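Local coordinates for autoinducer 2-binding protein LsrB (Clostridium saccharobutylicum DSM 13864, PDB 6DSP) that binds the quorum-sensing signal autoinducer-2 in the cleft between its two lobes, as a receptor of the periplasmic binding protein superfamily, at residues A[23-28]-A[55-60]; A[27-32]-A[108-113]; A[60-65]-A[85-90]; A[120-125]-A[274-279]; A[159-164]-A[222-227]. All blocks are in the same frame, centred on the assembly; numbering follows the deposited sequence.

The five contacts illustrate how a two-lobed binding protein gathers a ligand site from the ends of its strands. Contacts 1, 2 and 4 reach the same mixed sheet, in which strand 23-27 lies beside strand 53-56 and strand 105-109 beside strand 120-123. Contact 1 closes first along the chain; contact 3 is nested within the loop closed by contact 2, their centres about 8 Å apart, and contact 5 within that of contact 4. Contact 5 belongs to the other, four-stranded parallel sheet, about 14 Å centre to centre from contact 2, and both touch the bound autoinducer-2. Contact 3 also meets contact 5, where Asp-88 bonds Thr-164 from one lobe to the other.

Contact 1 of 5, residues A[23-28]-A[55-60]; sequences TVTFIP and DYEGDA
Thr-23 opens the pairing of two parallel strands by laying its CG2 methyl near CB of Asp-55. The next residue, Val-24, contributes its backbone: Asp-55 N donates to Val-24 O at 2.8 Å, the first of three interstrand hydrogen bonds. Thr-25 faces Asp-55 in register, and the CG2 methyl reaches CB of Glu-57 at 4.0 Å. Its hydroxyl leads elsewhere, to Thr-79 and to a water, which donates to Asp-55 OD2, tying the two side chains together on one face of the sheet. Phe-26 is gripped through both backbone polar atoms. Its N donates to Asp-55 O at 2.9 Å and its O accepts from Glu-57 N at 3.0 Å. On the other face of the sheet its ring meets that of Tyr-56 obliquely, CD2 against CD1 at 3.9 Å. Phe-26 and Tyr-56 are bridge partners and so share a face; in both, CG is anti to the backbone N. Ile-27 then rests its CB and both gamma carbons against Glu-57 O. At the end of the strand, Pro-28 crosses the Tyr-56 side chain at about a right angle, with CG 3.6 Å from Tyr-56 CE1, while the phenol OH is bonded to Glu-37. A second water links Pro-28 O to Asp-59 N where the strands have given way to loop. Helix 34-50 joins the two strands and packs on the Phe-26 and Tyr-56 face, making this the opening beta-alpha-beta unit of a Rossmann-like lobe, as in other periplasmic binding proteins.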
# COMPACT_ATOMS: atom_id res chain seq x y z
N THR A 23 16.50 9.43 16.31
CA THR A 23 15.19 9.82 15.81
C THR A 23 15.05 9.32 14.38
O THR A 23 15.93 9.55 13.53
CB THR A 23 15.00 11.34 15.85
OG1 THR A 23 15.01 11.80 17.21
CG2 THR A 23 13.67 11.72 15.20
N VAL A 24 13.94 8.63 14.12
CA VAL A 24 13.53 8.24 12.78
C VAL A 24 12.35 9.11 12.37
O VAL A 24 11.35 9.18 13.10
CB VAL A 24 13.11 6.75 12.73
CG1 VAL A 24 12.67 6.39 11.32
CG2 VAL A 24 14.24 5.85 13.22
N THR A 25 12.45 9.76 11.20
CA THR A 25 11.33 10.52 10.64
C THR A 25 10.52 9.57 9.77
O THR A 25 11.06 8.98 8.82
CB THR A 25 11.82 11.72 9.83
OG1 THR A 25 12.67 12.54 10.65
CG2 THR A 25 10.65 12.54 9.32
N PHE A 26 9.27 9.36 10.14
CA PHE A 26 8.39 8.40 9.49
C PHE A 26 7.45 9.19 8.59
O PHE A 26 6.64 9.99 9.09
CB PHE A 26 7.64 7.61 10.56
CG PHE A 26 6.73 6.50 10.03
CD1 PHE A 26 7.21 5.57 9.12
CD2 PHE A 26 5.45 6.34 10.52
CE1 PHE A 26 6.40 4.49 8.73
CE2 PHE A 26 4.65 5.29 10.11
CZ PHE A 26 5.11 4.37 9.19
N ILE A 27 7.57 8.98 7.29
CA ILE A 27 6.88 9.82 6.30
C ILE A 27 5.86 8.98 5.55
O ILE A 27 6.23 8.00 4.88
CB ILE A 27 7.86 10.48 5.31
CG1 ILE A 27 8.94 11.27 6.07
CG2 ILE A 27 7.08 11.36 4.32
CD1 ILE A 27 10.03 11.86 5.19
N PRO A 28 4.57 9.33 5.62
CA PRO A 28 3.53 8.61 4.89
C PRO A 28 3.33 9.23 3.51
O PRO A 28 3.86 10.29 3.20
CB PRO A 28 2.30 8.91 5.75
CG PRO A 28 2.52 10.35 6.19
CD PRO A 28 4.00 10.41 6.47
N ASP A 55 9.36 10.42 14.65
CA ASP A 55 8.73 11.69 14.34
C ASP A 55 7.89 11.52 13.07
O ASP A 55 8.43 11.46 11.97
CB ASP A 55 9.80 12.77 14.18
CG ASP A 55 9.22 14.14 13.84
OD1 ASP A 55 7.99 14.33 13.93
OD2 ASP A 55 10.01 15.03 13.50
N TYR A 56 6.57 11.47 13.24
CA TYR A 56 5.66 11.30 12.11
C TYR A 56 5.48 12.65 11.42
O TYR A 56 5.01 13.62 12.04
CB TYR A 56 4.33 10.80 12.66
CG TYR A 56 3.23 10.54 11.66
CD1 TYR A 56 3.44 9.71 10.56
CD2 TYR A 56 1.95 11.05 11.85
CE1 TYR A 56 2.40 9.41 9.68
CE2 TYR A 56 0.92 10.77 11.01
CZ TYR A 56 1.13 9.95 9.91
OH TYR A 56 0.10 9.67 9.03
N GLU A 57 5.85 12.73 10.15
CA GLU A 57 5.81 13.99 9.42
C GLU A 57 5.31 13.74 8.00
O GLU A 57 5.89 12.91 7.29
CB GLU A 57 7.21 14.62 9.36
CG GLU A 57 7.74 15.03 10.74
CD GLU A 57 6.93 16.13 11.43
OE1 GLU A 57 6.21 16.87 10.74
OE2 GLU A 57 7.00 16.22 12.67
N GLY A 58 4.32 14.50 7.58
CA GLY A 58 3.81 14.38 6.23
C GLY A 58 3.02 15.59 5.85
O GLY A 58 3.24 16.70 6.34
N ASP A 59 2.10 15.40 4.92
CA ASP A 59 1.27 16.46 4.39
C ASP A 59 -0.12 15.90 4.13
O ASP A 59 -0.26 14.71 3.86
CB ASP A 59 1.86 16.98 3.06
CG ASP A 59 1.20 18.25 2.57
OD1 ASP A 59 1.59 19.33 3.04
OD2 ASP A 59 0.30 18.19 1.70
N ALA A 60 -1.15 16.76 4.14
CA ALA A 60 -2.51 16.31 3.88
C ALA A 60 -2.73 15.86 2.43
O ALA A 60 -3.72 15.17 2.17
CB ALA A 60 -3.49 17.42 4.23
O HOH W 1 12.00 14.87 11.74
O HOH W 2 3.09 13.05 3.48

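Contact 2 of 5, residues A[27-32]-A[108-113]. With PAV ((2R,4S)-2-methyl-2,3,3,4-tetrahydroxytetrahydrofuran), chain C.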
# COMPACT_ATOMS: atom_id res chain seq x y z
N ILE A 27 7.57 8.98 7.29
CA ILE A 27 6.88 9.82 6.30
C ILE A 27 5.86 8.98 5.55
O ILE A 27 6.23 8.00 4.88
CB ILE A 27 7.86 10.48 5.31
CG1 ILE A 27 8.94 11.27 6.07
CG2 ILE A 27 7.08 11.36 4.32
CD1 ILE A 27 10.03 11.86 5.19
N PRO A 28 4.57 9.33 5.62
CA PRO A 28 3.53 8.61 4.89
C PRO A 28 3.33 9.23 3.51
O PRO A 28 3.86 10.29 3.20
CB PRO A 28 2.30 8.91 5.75
CG PRO A 28 2.52 10.35 6.19
CD PRO A 28 4.00 10.41 6.47
N LYS A 29 2.54 8.54 2.68
CA LYS A 29 2.16 9.17 1.41
C LYS A 29 1.34 10.43 1.65
O LYS A 29 1.44 11.39 0.87
CB LYS A 29 1.38 8.20 0.53
CG LYS A 29 2.18 7.10 -0.07
CD LYS A 29 1.30 6.24 -1.01
CE LYS A 29 2.02 5.05 -1.61
NZ LYS A 29 1.03 4.22 -2.36
N LEU A 30 0.51 10.43 2.69
CA LEU A 30 -0.20 11.60 3.17
C LEU A 30 -0.66 11.30 4.59
O LEU A 30 -0.82 10.12 4.96
CB LEU A 30 -1.41 11.95 2.29
CG LEU A 30 -2.66 11.06 2.32
CD1 LEU A 30 -3.77 11.70 1.49
CD2 LEU A 30 -2.35 9.65 1.78
N THR A 31 -0.84 12.35 5.38
CA THR A 31 -1.44 12.17 6.70
C THR A 31 -2.96 12.18 6.60
O THR A 31 -3.53 12.54 5.56
CB THR A 31 -1.01 13.30 7.64
OG1 THR A 31 -1.37 14.54 7.05
CG2 THR A 31 0.51 13.26 7.85
N GLY A 32 -3.64 11.75 7.65
CA GLY A 32 -5.10 11.85 7.67
C GLY A 32 -5.84 10.86 6.79
O GLY A 32 -7.01 11.08 6.48
N THR A 108 12.66 2.64 3.27
CA THR A 108 11.31 2.82 2.76
C THR A 108 10.37 1.79 3.36
O THR A 108 10.79 0.77 3.90
CB THR A 108 11.26 2.76 1.23
OG1 THR A 108 12.00 1.60 0.82
CG2 THR A 108 11.91 4.00 0.61
N TRP A 109 9.07 2.05 3.23
CA TRP A 109 8.04 1.08 3.57
C TRP A 109 6.88 1.35 2.64
O TRP A 109 6.72 2.48 2.17
CB TRP A 109 7.65 1.24 5.06
CG TRP A 109 6.85 2.49 5.34
CD1 TRP A 109 7.30 3.80 5.27
CD2 TRP A 109 5.46 2.57 5.65
NE1 TRP A 109 6.25 4.68 5.53
CE2 TRP A 109 5.11 3.95 5.75
CE3 TRP A 109 4.47 1.61 5.84
CZ2 TRP A 109 3.80 4.37 6.04
CZ3 TRP A 109 3.16 2.04 6.14
CH2 TRP A 109 2.86 3.41 6.26
N ASP A 110 6.05 0.32 2.41
CA ASP A 110 4.77 0.46 1.70
C ASP A 110 4.96 0.67 0.20
O ASP A 110 4.64 -0.23 -0.59
CB ASP A 110 3.90 1.53 2.37
CG ASP A 110 2.58 1.74 1.66
OD1 ASP A 110 1.92 0.72 1.36
OD2 ASP A 110 2.18 2.93 1.48
N SER A 111 5.50 1.81 -0.22
CA SER A 111 5.77 2.07 -1.64
C SER A 111 7.21 2.53 -1.81
O SER A 111 7.63 3.55 -1.24
CB SER A 111 4.81 3.12 -2.20
OG SER A 111 5.05 3.18 -3.60
N ASP A 112 7.97 1.76 -2.58
CA ASP A 112 9.41 1.87 -2.64
C ASP A 112 9.85 3.01 -3.56
O ASP A 112 9.04 3.66 -4.24
CB ASP A 112 9.98 0.54 -3.17
CG ASP A 112 11.38 0.22 -2.64
OD1 ASP A 112 12.04 1.05 -1.95
OD2 ASP A 112 11.82 -0.90 -2.93
N VAL A 113 11.16 3.28 -3.51
CA VAL A 113 11.81 4.21 -4.43
C VAL A 113 12.88 3.45 -5.22
O VAL A 113 13.02 2.23 -5.06
CB VAL A 113 12.42 5.42 -3.68
CG1 VAL A 113 11.35 6.13 -2.92
CG2 VAL A 113 13.53 4.93 -2.74
O2 PAV C . -3.23 0.17 -1.04
C2 PAV C . -2.61 1.00 -0.04
C1 PAV C . -3.05 0.64 1.40
O5 PAV C . -3.25 2.37 -0.26
C5 PAV C . -2.37 3.30 0.22
C4 PAV C . -1.05 2.58 0.55
O4 PAV C . 0.06 3.33 0.07
C3 PAV C . -1.26 1.23 -0.15
O3 PAV C . -0.54 0.22 0.51
O13 PAV C . -0.90 1.31 -1.50
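Ile-27 and Trp-109 are joined by a weak hydrogen bond between segments whose backbones stay well apart, the nearest CA atoms, those of Lys-29 and Ser-111, being 8.5 Å from each other. The bond runs from the indole NE1 to Ile-27 O at 3.4 Å, and the carbonyl oxygen lies at the ring edge, near its plane. One face of the same indole carries CB of Asp-110, offset toward the rim. Lys-29 does the bridging: beyond CG its chain is extended (chi2 -176°), and CE presses on Ser-111 CB at 3.4 Å, tighter than usual carbon contact. Its NZ donates to O4 of the bound autoinducer-2 at 2.8 Å and also forms a salt bridge with Asp-167. Asp-110 takes the ligand with both carboxylate oxygens, OD1 accepting from O3 at 2.7 Å and OD2 from O4 at 2.6 Å. O4 is thus held by a donor from Lys-29 and an acceptor from Asp-110. Gln-124, itself a pocket residue, donates to OD1, and Ser-85 bonds OD2; together they help position the carboxylate. Ser-111 turns its hydroxyl to the backbone N of Asp-167 in the other lobe. The contact therefore sits where the loop after strand 23-27 and the end of strand 105-109 emerge from the sheet, with strand 81-84 in line between them and Phe-36 of helix 34-50 packed against Pro-28, Lys-29 and Asp-110.

Contact 3 of 5, residues A[60-65]-A[85-90]; sequences ANASAA and SSVDAA
Val-87 fills the tight half of this contact, setting its two methyl groups against different parts of segment 60-65. CG2, placed between the backbone N and the carbonyl carbon, comes within 3.3 Å of Ala-64 N and 3.6 Å of Ser-63 C, lying against the backbone that enters the helix. CG1 meets the CB methyl of Ala-62 at 3.9 Å. No hydrogen bond joins the segments, and the fit rests on valine methyls set against the backbone and against alanine CB. The looser half lies toward the partly exposed Asp-88, whose CB faces Ala-64 CB at 4.1 Å while the carboxylate serves other partners. Asp-88 OD2 caps the following helix through Gly-91 N, and OD1 bonds Thr-164 across the cleft. Ser-63, whose CB points away from segment 85-90, caps its own helix through Ser-66 N. Each segment thus carries an N-cap, Ser-63 and Asp-88; the backbones come nearest at Ala-64 and Asp-88, CA to CA 5.9 Å. Gln-67 adds a polar tie from the first helix, accepting from Val-87 N and donating to Ser-85 O. The pair joins the beginnings of helices 64-76 and 89-101, the first entered after strand 53-56 and the second after strand 81-84.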
# COMPACT_ATOMS: atom_id res chain seq x y z
N ALA A 60 -1.15 16.76 4.14
CA ALA A 60 -2.51 16.31 3.88
C ALA A 60 -2.73 15.86 2.43
O ALA A 60 -3.72 15.17 2.17
CB ALA A 60 -3.49 17.42 4.23
N ASN A 61 -1.87 16.27 1.51
CA ASN A 61 -1.99 15.92 0.10
C ASN A 61 -0.90 14.93 -0.26
O ASN A 61 0.24 15.08 0.19
CB ASN A 61 -1.73 17.17 -0.76
CG ASN A 61 -2.69 18.22 -0.47
OD1 ASN A 61 -3.83 18.16 -0.92
ND2 ASN A 61 -2.27 19.20 0.28
N ALA A 62 -1.25 13.98 -1.11
CA ALA A 62 -0.28 13.03 -1.63
C ALA A 62 0.44 13.74 -2.77
O ALA A 62 -0.09 13.83 -3.88
CB ALA A 62 -0.98 11.76 -2.09
N SER A 63 1.66 14.20 -2.52
CA SER A 63 2.36 15.06 -3.48
C SER A 63 3.86 14.83 -3.37
O SER A 63 4.42 14.99 -2.28
CB SER A 63 2.04 16.51 -3.10
OG SER A 63 2.98 17.39 -3.67
N ALA A 64 4.53 14.50 -4.48
CA ALA A 64 5.99 14.31 -4.41
C ALA A 64 6.69 15.58 -3.96
O ALA A 64 7.61 15.52 -3.12
CB ALA A 64 6.53 13.89 -5.78
N ALA A 65 6.26 16.74 -4.47
CA ALA A 65 6.87 18.00 -4.04
C ALA A 65 6.71 18.19 -2.53
O ALA A 65 7.63 18.65 -1.84
CB ALA A 65 6.25 19.17 -4.81
N SER A 85 7.24 6.21 2.72
CA SER A 85 6.40 5.59 1.69
C SER A 85 6.18 6.64 0.59
O SER A 85 5.63 7.72 0.86
CB SER A 85 5.05 5.14 2.25
OG SER A 85 4.28 4.64 1.16
N SER A 86 6.67 6.34 -0.60
CA SER A 86 6.77 7.32 -1.67
C SER A 86 5.52 7.38 -2.55
O SER A 86 5.02 6.33 -2.99
CB SER A 86 7.99 6.94 -2.51
OG SER A 86 8.06 7.65 -3.70
N VAL A 87 5.05 8.60 -2.85
CA VAL A 87 3.97 8.78 -3.81
C VAL A 87 4.46 8.72 -5.26
O VAL A 87 3.66 8.47 -6.16
CB VAL A 87 3.16 10.06 -3.58
CG1 VAL A 87 2.59 10.13 -2.19
CG2 VAL A 87 3.98 11.26 -3.84
N ASP A 88 5.74 8.99 -5.49
CA ASP A 88 6.35 8.97 -6.81
C ASP A 88 7.85 8.84 -6.59
O ASP A 88 8.50 9.77 -6.06
CB ASP A 88 6.08 10.24 -7.61
CG ASP A 88 6.73 10.17 -8.96
OD1 ASP A 88 6.31 9.35 -9.78
OD2 ASP A 88 7.70 10.89 -9.20
N ALA A 89 8.42 7.73 -7.02
CA ALA A 89 9.82 7.49 -6.70
C ALA A 89 10.72 8.53 -7.34
O ALA A 89 11.64 9.05 -6.70
CB ALA A 89 10.23 6.08 -7.14
N ALA A 90 10.51 8.81 -8.63
CA ALA A 90 11.41 9.70 -9.33
C ALA A 90 11.44 11.06 -8.66
O ALA A 90 12.49 11.70 -8.61
CB ALA A 90 11.00 9.82 -10.80

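Contact 4 of 5, residues A[120-125]-A[274-279]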
# COMPACT_ATOMS: atom_id res chain seq x y z
N VAL A 120 16.92 -0.34 3.03
CA VAL A 120 15.97 -1.43 3.18
C VAL A 120 14.58 -0.89 2.90
O VAL A 120 14.23 0.23 3.30
CB VAL A 120 16.02 -2.00 4.61
CG1 VAL A 120 14.89 -3.02 4.85
CG2 VAL A 120 17.37 -2.67 4.86
N MET A 121 13.78 -1.69 2.21
CA MET A 121 12.34 -1.49 2.00
C MET A 121 11.57 -2.54 2.81
O MET A 121 11.91 -3.72 2.72
CB MET A 121 12.04 -1.69 0.52
CG MET A 121 10.57 -1.88 0.16
SD MET A 121 9.57 -0.41 0.42
CE MET A 121 8.01 -1.10 -0.08
N VAL A 122 10.59 -2.12 3.63
CA VAL A 122 9.68 -3.05 4.30
C VAL A 122 8.37 -3.11 3.54
O VAL A 122 7.57 -2.16 3.54
CB VAL A 122 9.46 -2.71 5.78
CG1 VAL A 122 8.52 -3.73 6.39
CG2 VAL A 122 10.82 -2.74 6.50
N SER A 123 8.17 -4.23 2.85
CA SER A 123 7.06 -4.37 1.92
C SER A 123 6.01 -5.36 2.42
O SER A 123 6.34 -6.43 2.95
CB SER A 123 7.59 -4.85 0.56
OG SER A 123 6.51 -5.08 -0.34
N GLN A 124 4.75 -5.04 2.15
CA GLN A 124 3.61 -5.87 2.49
C GLN A 124 3.49 -7.13 1.63
O GLN A 124 2.68 -8.00 1.98
CB GLN A 124 2.31 -5.05 2.37
CG GLN A 124 2.09 -4.34 1.03
CD GLN A 124 2.62 -2.91 0.98
OE1 GLN A 124 3.75 -2.65 1.42
NE2 GLN A 124 1.86 -2.00 0.40
N GLY A 125 4.22 -7.25 0.53
CA GLY A 125 4.17 -8.48 -0.25
C GLY A 125 4.73 -8.26 -1.63
O GLY A 125 4.99 -7.14 -2.06
N GLY A 274 0.32 -1.48 11.09
CA GLY A 274 0.98 -1.00 12.29
C GLY A 274 2.31 -1.67 12.53
O GLY A 274 3.31 -1.00 12.79
N ILE A 275 2.35 -3.00 12.43
CA ILE A 275 3.63 -3.70 12.57
C ILE A 275 4.54 -3.36 11.40
O ILE A 275 5.75 -3.25 11.56
CB ILE A 275 3.43 -5.21 12.78
CG1 ILE A 275 4.57 -5.77 13.65
CG2 ILE A 275 3.42 -5.97 11.49
CD1 ILE A 275 4.30 -7.14 14.18
N GLN A 276 3.97 -3.14 10.21
CA GLN A 276 4.79 -2.77 9.06
C GLN A 276 5.49 -1.43 9.29
O GLN A 276 6.69 -1.30 9.04
CB GLN A 276 3.92 -2.70 7.81
CG GLN A 276 4.77 -2.42 6.56
CD GLN A 276 3.93 -2.17 5.32
OE1 GLN A 276 2.71 -2.02 5.40
NE2 GLN A 276 4.58 -2.19 4.17
N GLY A 277 4.74 -0.41 9.74
CA GLY A 277 5.37 0.87 10.01
C GLY A 277 6.42 0.75 11.10
O GLY A 277 7.51 1.31 11.00
N ALA A 278 6.12 -0.02 12.14
CA ALA A 278 7.09 -0.25 13.20
C ALA A 278 8.34 -0.92 12.66
O ALA A 278 9.46 -0.53 13.01
CB ALA A 278 6.48 -1.09 14.31
N MET A 279 8.18 -1.94 11.81
CA MET A 279 9.33 -2.63 11.26
C MET A 279 10.19 -1.70 10.40
O MET A 279 11.42 -1.76 10.46
CB MET A 279 8.86 -3.83 10.45
CG MET A 279 8.32 -4.97 11.32
SD MET A 279 7.42 -6.19 10.33
CE MET A 279 8.76 -6.85 9.38
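Gln-276 and Gln-124 bring two flat amides together at 78° between planes, so that neither stacks on the other. At the amide of Gln-276, NE2 has Val-122 O close to its plane and Gln-124 OE1 tilted 16° from it. The bond to Val-122 O is 3.1 Å and that to Gln-124 OE1 2.9 Å; in each case the donor stands above the plane of the accepting carbonyl. Both acceptors together fix the rotation of the buried amide, while its OE1 receives a weak bond from Trp-271. Gln-276 arrives there because its CG is anti to the backbone N (chi1 -176°) and the chain beyond is extended. The Gln-124 chain instead bends at chi2; it belongs to the ligand pocket, with Gln-276 behind it as second-shell support. The architecture is an alpha/beta layer in which strand 120-123 and helix 273-288 run antiparallel, the short axes 8.5 Å apart at closest approach, with the helix returning to this sheet after the chain has built the other lobe. Beside the amides, the packing is apolar. Val-122 directs its side chain at the helix, CG1 touching Gln-276 CG at 4.0 Å and Met-279 CB at 4.1 Å, as the valine and glutamine side chains slide past each other in opposite directions. On the far side of the strand Ser-123 makes an ST turn, its OG accepting from Gly-125 N at 3.3 Å.

Contact 5 of 5, residues A[159-164]-A[222-227]. With PAV ((2R,4S)-2-methyl-2,3,3,4-tetrahydroxytetrahydrofuran), chain C.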
# COMPACT_ATOMS: atom_id res chain seq x y z
N HIS A 159 -9.25 1.12 -10.05
CA HIS A 159 -9.40 2.49 -9.52
C HIS A 159 -8.40 2.61 -8.38
O HIS A 159 -8.53 1.95 -7.35
CB HIS A 159 -10.84 2.70 -9.02
CG HIS A 159 -11.05 4.02 -8.32
ND1 HIS A 159 -12.24 4.33 -7.68
CD2 HIS A 159 -10.22 5.08 -8.12
CE1 HIS A 159 -12.14 5.53 -7.12
NE2 HIS A 159 -10.93 6.01 -7.37
N TYR A 160 -7.37 3.44 -8.58
CA TYR A 160 -6.37 3.61 -7.52
C TYR A 160 -5.86 5.05 -7.53
O TYR A 160 -6.54 5.96 -8.01
CB TYR A 160 -5.33 2.48 -7.54
CG TYR A 160 -4.55 2.24 -8.81
CD1 TYR A 160 -5.09 1.52 -9.86
CD2 TYR A 160 -3.23 2.67 -8.90
CE1 TYR A 160 -4.31 1.21 -10.98
CE2 TYR A 160 -2.47 2.38 -10.03
CZ TYR A 160 -3.02 1.65 -11.06
OH TYR A 160 -2.28 1.32 -12.16
N SER A 161 -4.68 5.26 -6.95
CA SER A 161 -4.22 6.63 -6.67
C SER A 161 -3.72 7.36 -7.91
O SER A 161 -4.20 8.45 -8.22
CB SER A 161 -3.17 6.61 -5.58
OG SER A 161 -2.02 5.87 -5.97
N ASN A 162 -2.69 6.84 -8.57
CA ASN A 162 -2.05 7.58 -9.65
C ASN A 162 -1.22 6.61 -10.49
O ASN A 162 -0.92 5.49 -10.07
CB ASN A 162 -1.22 8.77 -9.11
CG ASN A 162 0.07 8.33 -8.41
OD1 ASN A 162 0.96 7.80 -9.05
ND2 ASN A 162 0.15 8.52 -7.09
N ALA A 163 -0.82 7.08 -11.68
CA ALA A 163 -0.22 6.25 -12.71
C ALA A 163 1.26 5.99 -12.48
O ALA A 163 1.84 5.20 -13.24
CB ALA A 163 -0.38 6.93 -14.07
N THR A 164 1.92 6.62 -11.48
CA THR A 164 3.37 6.45 -11.33
C THR A 164 3.81 5.81 -10.02
O THR A 164 4.91 5.30 -9.98
CB THR A 164 4.13 7.77 -11.51
OG1 THR A 164 3.82 8.64 -10.42
CG2 THR A 164 3.76 8.42 -12.82
N CYS A 222 -10.09 -1.74 -6.34
CA CYS A 222 -9.68 -0.47 -5.74
C CYS A 222 -8.44 -0.69 -4.87
O CYS A 222 -8.55 -0.73 -3.64
CB CYS A 222 -10.83 0.09 -4.90
SG CYS A 222 -12.28 0.43 -5.93
N ASN A 223 -7.27 -0.83 -5.52
CA ASN A 223 -6.02 -1.13 -4.83
C ASN A 223 -5.37 0.11 -4.21
O ASN A 223 -4.20 0.41 -4.46
CB ASN A 223 -5.03 -1.84 -5.77
CG ASN A 223 -4.87 -1.13 -7.12
OD1 ASN A 223 -5.86 -0.72 -7.76
ND2 ASN A 223 -3.64 -1.03 -7.58
N ASP A 224 -6.15 0.83 -3.40
CA ASP A 224 -5.71 2.06 -2.74
C ASP A 224 -6.67 2.34 -1.60
O ASP A 224 -7.89 2.21 -1.74
CB ASP A 224 -5.69 3.21 -3.73
CG ASP A 224 -5.47 4.55 -3.02
OD1 ASP A 224 -4.32 4.79 -2.59
OD2 ASP A 224 -6.46 5.31 -2.85
N SER A 225 -6.12 2.77 -0.46
CA SER A 225 -6.86 2.96 0.78
C SER A 225 -7.85 4.13 0.75
O SER A 225 -8.67 4.25 1.66
CB SER A 225 -5.94 3.09 1.98
OG SER A 225 -5.22 4.30 1.91
N THR A 226 -7.75 5.01 -0.25
CA THR A 226 -8.72 6.08 -0.47
C THR A 226 -9.73 5.68 -1.53
O THR A 226 -10.94 5.88 -1.36
CB THR A 226 -8.01 7.39 -0.91
OG1 THR A 226 -6.94 7.69 -0.02
CG2 THR A 226 -8.97 8.54 -0.85
N ALA A 227 -9.25 5.09 -2.63
CA ALA A 227 -10.17 4.66 -3.68
C ALA A 227 -11.20 3.66 -3.18
O ALA A 227 -12.36 3.71 -3.60
CB ALA A 227 -9.40 4.03 -4.82
O2 PAV C . -3.23 0.17 -1.04
C2 PAV C . -2.61 1.00 -0.04
C1 PAV C . -3.05 0.64 1.40
O5 PAV C . -3.25 2.37 -0.26
C5 PAV C . -2.37 3.30 0.22
C4 PAV C . -1.05 2.58 0.55
O4 PAV C . 0.06 3.33 0.07
C3 PAV C . -1.26 1.23 -0.15
O3 PAV C . -0.54 0.22 0.51
O13 PAV C . -0.90 1.31 -1.50
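His-159 and Ala-227 supply the clearest aromatic contact, a CH-pi interaction in which the alanine CB stands over the centre of the imidazole face, 3.6 Å from its centroid and 14° off the normal. The ring's two nitrogens are bonded to Gln-231 and Ser-196, bonds that help hold the ring's rotation with one face to the methyl. Cys-222 SG approaches the same ring only obliquely, 5.0 Å from the centroid. Tyr-160 receives an amide: Asn-223 ND2 lies over one face of the phenol ring, 3.6 Å above its plane and offset toward the rim, with the two planes 59° apart. Asn-223 OD1 sits 3.2 Å from Tyr-160 CD1 and is buried with no polar partner.

Among backbone contacts, Cys-222 CA points its hydrogen at His-159 O, 3.1 Å away. Beyond it the chain folds through an inverse gamma turn centred on Asn-223. Van der Waals contact continues where Asp-224 CB meets Tyr-160 CB at 3.9 Å.

No hydrogen bond crosses between the segments; the capping bonds belong to the second. Asp-224 OD2 accepts from both Thr-226 N and Ala-227 N, the former from above the carboxylate plane and the latter on the anti side, capping the turn that leads into the helix. That turn presents Ser-225 N to the ring oxygen O5 of the bound autoinducer-2 at 2.9 Å. Asp-224 OD1 is bonded to Gln-168, another pocket residue. The contact thus joins the ends of neighbouring parallel strands 155-160 and 219-222, with helix 166-182 against Tyr-160 and Asn-223, helix 200-213 against His-159, and helix 227-237 starting at Ala-227.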